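PDB 3HYI: probable cell division protein WhiA from Thermotoga maritima, which probably takes part in cell division and chromosome segregation, binding DNA through a helix-turn-helix domain linked to a degenerate LAGLIDADG homing endonuclease domain. Local coordinates for residues A[23-26]-A[27-31]. Residues are numbered along the deposited sequence; the frame is centred on the assembly and turned at random.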
loop_
_atom_site.group_PDB
_atom_site.type_symbol
_atom_site.label_atom_id
_atom_site.label_comp_id
_atom_site.label_asym_id
_atom_site.label_seq_id
_atom_site.Cartn_x
_atom_site.Cartn_y
_atom_site.Cartn_z
ATOM N N GLY A 23 -3.682 -20.453 24.172
ATOM C CA GLY A 23 -5.096 -20.763 24.396
ATOM C C GLY A 23 -5.333 -22.096 25.067
ATOM O O GLY A 23 -6.136 -22.208 26.000
ATOM N N SER A 24 -4.621 -23.103 24.579
ATOM C CA SER A 24 -4.715 -24.460 25.076
ATOM C C SER A 24 -3.564 -25.231 24.464
ATOM O O SER A 24 -2.863 -24.726 23.587
ATOM C CB SER A 24 -6.044 -25.104 24.669
ATOM O OG SER A 24 -6.200 -25.112 23.257
ATOM N N ARG A 25 -3.383 -26.458 24.922
ATOM C CA ARG A 25 -2.354 -27.339 24.391
ATOM C C ARG A 25 -2.522 -27.583 22.884
ATOM O O ARG A 25 -1.546 -27.680 22.143
ATOM C CB ARG A 25 -2.419 -28.662 25.139
ATOM C CG ARG A 25 -1.332 -29.602 24.766
ATOM C CD ARG A 25 -1.465 -30.903 25.497
ATOM N NE ARG A 25 -0.680 -31.902 24.787
ATOM C CZ ARG A 25 0.616 -32.134 24.981
ATOM N NH1 ARG A 25 1.309 -31.468 25.906
ATOM N NH2 ARG A 25 1.222 -33.059 24.245
ATOM N N GLU A 26 -3.777 -27.682 22.457
ATOM C CA GLU A 26 -4.134 -27.946 21.067
ATOM C C GLU A 26 -3.760 -26.771 20.167
ATOM O O GLU A 26 -3.237 -26.960 19.066
ATOM C CB GLU A 26 -5.636 -28.216 20.964
ATOM C CG GLU A 26 -6.079 -29.559 21.552
ATOM C CD GLU A 26 -6.014 -29.625 23.076
ATOM O OE1 GLU A 26 -6.285 -28.603 23.751
ATOM O OE2 GLU A 26 -5.692 -30.717 23.599
ATOM N N GLU A 27 -4.044 -25.562 20.645
ATOM C CA GLU A 27 -3.690 -24.337 19.932
ATOM C C GLU A 27 -2.179 -24.107 19.914
ATOM O O GLU A 27 -1.639 -23.585 18.939
ATOM C CB GLU A 27 -4.397 -23.138 20.562
ATOM C CG GLU A 27 -5.884 -23.093 20.277
ATOM C CD GLU A 27 -6.631 -22.211 21.254
ATOM O OE1 GLU A 27 -6.628 -20.979 21.058
ATOM O OE2 GLU A 27 -7.218 -22.748 22.218
ATOM N N VAL A 28 -1.504 -24.503 20.992
ATOM C CA VAL A 28 -0.042 -24.428 21.072
ATOM C C VAL A 28 0.610 -25.371 20.057
ATOM O O VAL A 28 1.553 -24.985 19.359
ATOM C CB VAL A 28 0.458 -24.758 22.501
ATOM C CG1 VAL A 28 1.975 -24.938 22.530
ATOM C CG2 VAL A 28 0.023 -23.671 23.476
ATOM N N ILE A 29 0.106 -26.601 19.977
ATOM C CA ILE A 29 0.608 -27.583 19.011
ATOM C C ILE A 29 0.238 -27.176 17.582
ATOM O O ILE A 29 1.015 -27.396 16.652
ATOM C CB ILE A 29 0.088 -29.004 19.318
ATOM C CG1 ILE A 29 0.769 -29.557 20.575
ATOM C CG2 ILE A 29 0.343 -29.944 18.153
ATOM C CD1 ILE A 29 0.090 -30.781 21.150
ATOM N N SER A 30 -0.941 -26.578 17.417
ATOM C CA SER A 30 -1.375 -26.075 16.115
ATOM C C SER A 30 -0.446 -24.966 15.623
ATOM O O SER A 30 -0.055 -24.951 14.453
ATOM C CB SER A 30 -2.820 -25.571 16.179
ATOM O OG SER A 30 -3.291 -25.192 14.897
ATOM N N GLU A 31 -0.087 -24.043 16.512
ATOM C CA GLU A 31 0.866 -22.985 16.155
ATOM C C GLU A 31 2.258 -23.542 15.865
ATOM O O GLU A 31 2.936 -23.066 14.955
ATOM C CB GLU A 31 0.952 -21.915 17.244
ATOM C CG GLU A 31 1.925 -20.790 16.898
ATOM C CD GLU A 31 1.945 -19.680 17.918
ATOM O OE1 GLU A 31 2.837 -18.815 17.817
ATOM O OE2 GLU A 31 1.083 -19.671 18.821
#
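Ser24 and Glu27 meet at the start of helix 25-39, where Ser24 is the N-cap. Ser24 OG donates to Glu27 OE2 at 2.8 Å, reaching the anti side of the carboxylate 26° out of its plane. A short hydroxyl suits the cap: lodged between backbone N and carbonyl carbon (chi1 58°), Ser24 OG also comes round to Glu27 N, making a long, weak capping bond of 3.4 Å. Glu27 CG lies beside its own backbone N (chi1 -73°), which carries the extended chain back beside Gly23 and Ser24, where the helix dipole would probably favour a negative charge. Serine at N-cap and glutamate at N3 is the residue pairing of a capping box, but the carboxylate engages the Ser24 hydroxyl instead of its backbone N-H, leaving the motif incomplete. An alanine in place of Glu27 would probably leave the Ser24 hydroxyl without its acceptor and freer to turn.

This opening turn belongs to the degenerate N-terminal LAGLIDADG homing endonuclease domain. Glu27 and Ser30 touch helix 108-122, where Ser30's small hydroxyl fits and bonds to Leu110 O.

The i to i+4 backbone bonds begin at the cap's own carbonyl: Val28 N to Ser24 O, Ile29 N to Arg25 O and Ser30 N to Glu26 O, each 2.9 Å.

Val28 CG2 makes a close van der Waals contact with Ser24 O (3.1 Å); branched and buried, Val28 packs on Leu65 and Tyr68 of helix 56-68. Arg25, exposed, runs out extended from CG to NE, and the nonpolar Ile29 CD1 lies over one face of its flat guanidinium, 3.9 Å from Arg25 NE.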